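Local coordinates for protein D-alanyl transferase DltD (Enterococcus faecium TX0133A04, PDB 6PFX) that probably transfers D-alanine to lipoteichoic acid during cell-wall biogenesis in this Gram-positive bacterium, as a membrane-associated member of the DltD family, at residues 15-20 and 201-206; 53-58 and 69-74. One frame throughout, in Å; residues are numbered along the deposited sequence.

Interaction 1 of 2, residues 15-20 and 201-206; sequences ASSSMS and DRQQKI
R202 runs its side chain out, extended from CG to NE, alongside S17 O, near where helix 9-18 gives way to M19, and NH1 takes two backbone oxygens. The bond from R202 NH1 to S17 O, 3.0 Å, is the better formed: N-H...O is 150°, the donor lies on a carbonyl lone pair and S17 O sits only 9° out of the guanidinium plane. The second, R202 NH1 to S18 O at 2.7 Å, is weak by its 140° angle. M19 turns to positive phi just after the helix, and its SD lies over one guanidinium face. R202 NH1 thus bonds two successive carbonyls, and its charge might interact favourably with this carbonyl-rich region.

Packing is tightest around S17, where CB meets I206 CD1 at 3.8 Å. A water 2.5 Å from S17 OG donates to it and accepts from R202 N, bridging hydroxyl and backbone. The looser side is at D201, which is solvent-exposed and points its CB away; its OD1 accepts from Q203 N in an Asx turn (3.1 Å).

Around this contact, I206 leans on S57 and V58 of helix 56-62, while S16 and M19 touch strand 68-71.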
loop_
_atom_site.group_PDB
_atom_site.type_symbol
_atom_site.label_atom_id
_atom_site.label_comp_id
_atom_site.label_asym_id
_atom_site.label_seq_id
_atom_site.Cartn_x
_atom_site.Cartn_y
_atom_site.Cartn_z
ATOM N N ALA A 15 15.472 -1.679 9.501
ATOM C CA ALA A 15 14.927 -1.660 8.150
ATOM C C ALA A 15 13.407 -1.763 8.151
ATOM O O ALA A 15 12.737 -1.159 7.299
ATOM C CB ALA A 15 15.513 -2.818 7.336
ATOM N N SER A 16 12.846 -2.541 9.091
ATOM C CA SER A 16 11.417 -2.837 9.096
ATOM C C SER A 16 10.564 -1.586 9.262
ATOM O O SER A 16 9.378 -1.616 8.924
ATOM C CB SER A 16 11.064 -3.852 10.197
ATOM O OG SER A 16 11.142 -3.291 11.497
ATOM N N SER A 17 11.137 -0.493 9.762
ATOM C CA SER A 17 10.402 0.750 9.938
ATOM C C SER A 17 11.003 1.909 9.160
ATOM O O SER A 17 10.501 3.033 9.271
ATOM C CB SER A 17 10.330 1.116 11.426
ATOM O OG SER A 17 11.626 1.329 11.962
ATOM N N SER A 18 12.033 1.664 8.347
ATOM C CA SER A 18 12.734 2.755 7.685
ATOM C C SER A 18 11.978 3.308 6.483
ATOM O O SER A 18 12.110 4.498 6.170
ATOM C CB SER A 18 14.097 2.271 7.188
ATOM O OG SER A 18 13.938 1.302 6.158
ATOM N N MET A 19 11.215 2.464 5.784
ATOM C CA MET A 19 10.626 2.834 4.492
ATOM C C MET A 19 11.702 3.331 3.523
ATOM O O MET A 19 11.434 4.101 2.602
ATOM C CB MET A 19 9.471 3.826 4.678
ATOM C CG MET A 19 8.289 3.223 5.455
ATOM S SD MET A 19 7.061 4.373 6.095
ATOM C CE MET A 19 6.627 5.299 4.623
ATOM N N SER A 20 12.934 2.863 3.712
ATOM C CA SER A 20 14.039 3.284 2.861
ATOM C C SER A 20 13.811 2.824 1.428
ATOM O O SER A 20 13.522 1.651 1.178
ATOM C CB SER A 20 15.342 2.683 3.389
ATOM O OG SER A 20 16.244 2.406 2.330
ATOM N N ASP A 201 16.191 5.407 10.469
ATOM C CA ASP A 201 15.929 4.771 11.753
ATOM C C ASP A 201 14.782 5.443 12.507
ATOM O O ASP A 201 14.938 6.537 13.053
ATOM C CB ASP A 201 17.189 4.793 12.624
ATOM C CG ASP A 201 17.042 3.969 13.886
ATOM O OD1 ASP A 201 16.065 3.194 13.983
ATOM O OD2 ASP A 201 17.903 4.102 14.782
ATOM N N ARG A 202 13.634 4.769 12.548
ATOM C CA ARG A 202 12.479 5.252 13.288
ATOM C C ARG A 202 12.258 4.508 14.599
ATOM O O ARG A 202 11.252 4.751 15.270
ATOM C CB ARG A 202 11.219 5.164 12.425
ATOM C CG ARG A 202 11.265 6.054 11.212
ATOM C CD ARG A 202 9.879 6.267 10.647
ATOM N NE ARG A 202 9.894 7.229 9.551
ATOM C CZ ARG A 202 10.244 6.932 8.305
ATOM N NH1 ARG A 202 10.614 5.697 8.001
ATOM N NH2 ARG A 202 10.228 7.864 7.364
ATOM N N GLN A 203 13.175 3.617 14.988
ATOM C CA GLN A 203 12.958 2.821 16.192
ATOM C C GLN A 203 12.947 3.681 17.450
ATOM O O GLN A 203 12.231 3.365 18.407
ATOM C CB GLN A 203 14.019 1.728 16.313
ATOM C CG GLN A 203 13.969 0.687 15.200
ATOM C CD GLN A 203 12.641 -0.067 15.133
ATOM O OE1 GLN A 203 12.096 -0.300 14.045
ATOM N NE2 GLN A 203 12.125 -0.461 16.296
ATOM N N GLN A 204 13.737 4.754 17.485
ATOM C CA GLN A 204 13.741 5.595 18.675
ATOM C C GLN A 204 12.418 6.337 18.813
ATOM O O GLN A 204 11.918 6.526 19.928
ATOM C CB GLN A 204 14.919 6.566 18.647
ATOM C CG GLN A 204 15.039 7.413 19.910
ATOM C CD GLN A 204 15.203 6.572 21.170
ATOM O OE1 GLN A 204 15.904 5.559 21.166
ATOM N NE2 GLN A 204 14.542 6.983 22.249
ATOM N N LYS A 205 11.825 6.753 17.691
ATOM C CA LYS A 205 10.519 7.394 17.757
ATOM C C LYS A 205 9.438 6.401 18.175
ATOM O O LYS A 205 8.565 6.727 18.986
ATOM C CB LYS A 205 10.171 8.037 16.417
ATOM C CG LYS A 205 8.938 8.905 16.518
ATOM C CD LYS A 205 8.622 9.632 15.238
ATOM C CE LYS A 205 7.344 10.447 15.403
ATOM N NZ LYS A 205 6.839 10.974 14.103
ATOM N N ILE A 206 9.484 5.183 17.632
ATOM C CA ILE A 206 8.557 4.132 18.047
ATOM C C ILE A 206 8.663 3.887 19.549
ATOM O O ILE A 206 7.647 3.774 20.245
ATOM C CB ILE A 206 8.812 2.855 17.222
ATOM C CG1 ILE A 206 8.480 3.130 15.746
ATOM C CG2 ILE A 206 8.003 1.680 17.741
ATOM C CD1 ILE A 206 8.845 2.014 14.759
HETATM O O HOH W 1 13.761 2.446 11.443
#

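Interaction 2 of 2, residues 53-58 and 69-74; sequences PFHPSV and PFLLGA
P69 lays its ring against the first turn of helix 56-62, with CG 3.7 Å from S57 OG and 4.1 Å from P56 CB. The contact belongs to a beta-alpha-beta unit, strand 39-43, helix 56-62 and strand 68-71, in the parallel sheet of an SGNH-hydrolase-like fold: the helix start packs on the edge strand that follows it. P69 and L71, two residues apart on the strand, both direct CB toward the helix, whereas F70 between them faces away.

L71 reaches out to meet H55 tip to tip. Its CD1 comes to 4.1 Å from H55 CE1, at the edge of the imidazole and near its plane, while the other branch, CD2, turns to S57 OG. No direct hydrogen bond joins the segments.

H55 is well placed for this because both its nitrogens are engaged. CG stands anti to the backbone N (chi1 -178°), which sets the ring so that P56 CD lies over one face and S57 CA at its edge; NE2 bonds to L48 O. With NE2 facing a carbonyl, NE2 is probably the protonated nitrogen, leaving ND1 as acceptor. ND1 makes the N-cap bond from S57 N at 2.9 Å, with an N-H...N angle of 156°. The polar bridge between the segments is a water that lies 2.6 Å from S57 OG and donates to P69 O at 2.7 Å.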
loop_
_atom_site.group_PDB
_atom_site.type_symbol
_atom_site.label_atom_id
_atom_site.label_comp_id
_atom_site.label_asym_id
_atom_site.label_seq_id
_atom_site.Cartn_x
_atom_site.Cartn_y
_atom_site.Cartn_z
ATOM N N PRO A 53 1.376 7.211 19.080
ATOM C CA PRO A 53 1.165 6.072 19.988
ATOM C C PRO A 53 0.276 4.977 19.409
ATOM O O PRO A 53 0.326 3.847 19.915
ATOM C CB PRO A 53 0.548 6.719 21.239
ATOM C CG PRO A 53 1.018 8.150 21.185
ATOM C CD PRO A 53 1.042 8.500 19.716
ATOM N N PHE A 54 -0.489 5.258 18.342
ATOM C CA PHE A 54 -1.492 4.335 17.798
ATOM C C PHE A 54 -1.068 3.661 16.506
ATOM O O PHE A 54 -1.793 2.791 16.008
ATOM C CB PHE A 54 -2.830 5.072 17.640
ATOM C CG PHE A 54 -3.156 5.867 18.850
ATOM C CD1 PHE A 54 -3.610 5.237 19.999
ATOM C CD2 PHE A 54 -2.881 7.218 18.894
ATOM C CE1 PHE A 54 -3.834 5.947 21.157
ATOM C CE2 PHE A 54 -3.118 7.946 20.054
ATOM C CZ PHE A 54 -3.587 7.309 21.185
ATOM N N HIS A 55 0.094 4.009 15.984
ATOM C CA HIS A 55 0.642 3.369 14.801
ATOM C C HIS A 55 0.870 1.879 15.041
ATOM O O HIS A 55 1.209 1.470 16.157
ATOM C CB HIS A 55 1.959 4.090 14.514
ATOM C CG HIS A 55 2.672 3.611 13.300
ATOM N ND1 HIS A 55 3.419 2.455 13.286
ATOM C CD2 HIS A 55 2.775 4.145 12.062
ATOM C CE1 HIS A 55 3.943 2.288 12.086
ATOM N NE2 HIS A 55 3.561 3.297 11.322
ATOM N N PRO A 56 0.673 1.040 14.013
ATOM C CA PRO A 56 0.781 -0.416 14.216
ATOM C C PRO A 56 2.092 -0.877 14.824
ATOM O O PRO A 56 2.109 -1.859 15.578
ATOM C CB PRO A 56 0.603 -0.994 12.799
ATOM C CG PRO A 56 -0.111 0.069 12.027
ATOM C CD PRO A 56 0.265 1.395 12.642
ATOM N N SER A 57 3.205 -0.229 14.488
ATOM C CA SER A 57 4.479 -0.670 15.037
ATOM C C SER A 57 4.592 -0.327 16.517
ATOM O O SER A 57 5.213 -1.079 17.279
ATOM C CB SER A 57 5.629 -0.024 14.268
ATOM O OG SER A 57 5.594 -0.360 12.886
ATOM N N VAL A 58 4.001 0.799 16.938
ATOM C CA VAL A 58 4.050 1.200 18.343
ATOM C C VAL A 58 3.182 0.278 19.194
ATOM O O VAL A 58 3.614 -0.218 20.239
ATOM C CB VAL A 58 3.648 2.677 18.517
ATOM C CG1 VAL A 58 3.749 3.047 20.015
ATOM C CG2 VAL A 58 4.496 3.587 17.657
ATOM N N PRO A 69 5.436 -5.210 12.353
ATOM C CA PRO A 69 5.187 -4.786 10.970
ATOM C C PRO A 69 6.500 -4.532 10.242
ATOM O O PRO A 69 7.464 -4.023 10.814
ATOM C CB PRO A 69 4.361 -3.500 11.121
ATOM C CG PRO A 69 3.823 -3.553 12.526
ATOM C CD PRO A 69 4.835 -4.292 13.341
ATOM N N PHE A 70 6.536 -4.908 8.970
ATOM C CA PHE A 70 7.607 -4.506 8.066
ATOM C C PHE A 70 6.949 -3.550 7.070
ATOM O O PHE A 70 6.084 -3.958 6.288
ATOM C CB PHE A 70 8.256 -5.700 7.377
ATOM C CG PHE A 70 9.592 -5.375 6.803
ATOM C CD1 PHE A 70 9.688 -4.558 5.692
ATOM C CD2 PHE A 70 10.753 -5.850 7.389
ATOM C CE1 PHE A 70 10.930 -4.231 5.155
ATOM C CE2 PHE A 70 11.993 -5.512 6.877
ATOM C CZ PHE A 70 12.082 -4.712 5.749
ATOM N N LEU A 71 7.295 -2.269 7.144
ATOM C CA LEU A 71 6.566 -1.253 6.394
ATOM C C LEU A 71 7.081 -1.189 4.963
ATOM O O LEU A 71 8.254 -0.877 4.726
ATOM C CB LEU A 71 6.712 0.102 7.076
ATOM C CG LEU A 71 6.417 0.130 8.573
ATOM C CD1 LEU A 71 6.606 1.529 9.106
ATOM C CD2 LEU A 71 5.004 -0.359 8.865
ATOM N N LEU A 72 6.193 -1.441 4.007
ATOM C CA LEU A 72 6.577 -1.509 2.606
ATOM C C LEU A 72 5.900 -0.459 1.738
ATOM O O LEU A 72 6.138 -0.426 0.525
ATOM C CB LEU A 72 6.332 -2.919 2.055
ATOM C CG LEU A 72 7.261 -4.007 2.613
ATOM C CD1 LEU A 72 6.800 -5.379 2.155
ATOM C CD2 LEU A 72 8.714 -3.760 2.205
ATOM N N GLY A 73 5.104 0.399 2.302
ATOM C CA GLY A 73 4.685 1.582 1.590
ATOM C C GLY A 73 5.587 2.782 1.875
ATOM O O GLY A 73 6.294 2.817 2.883
ATOM N N ALA A 74 5.534 3.759 0.972
ATOM C CA ALA A 74 6.287 5.003 1.088
ATOM C C ALA A 74 5.579 6.054 0.242
ATOM O O ALA A 74 4.624 5.740 -0.476
ATOM C CB ALA A 74 7.745 4.818 0.636
HETATM O O HOH W 2 7.706 -1.807 12.269
#

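Overall arrangement
Interaction 2 is nested along the chain inside the loop closed by interaction 1, and their centres lie 9 Å apart on the same side of the chain's centre. Strand 68-71 is the shared element: S16 O to L71 N is 2.8 Å, a probable hydrogen bond joining S16 to the edge strand, and S16 CB packs on F70 CD2 at 3.5 Å. M19 makes the second bridge by packing, its CE 3.0 Å from G73 O and 3.6 Å from A74 CA. The M19 side chain also lies near, without touching, S46, H348 and D345, whose geometry is consistent with a Ser-His-Asp triad.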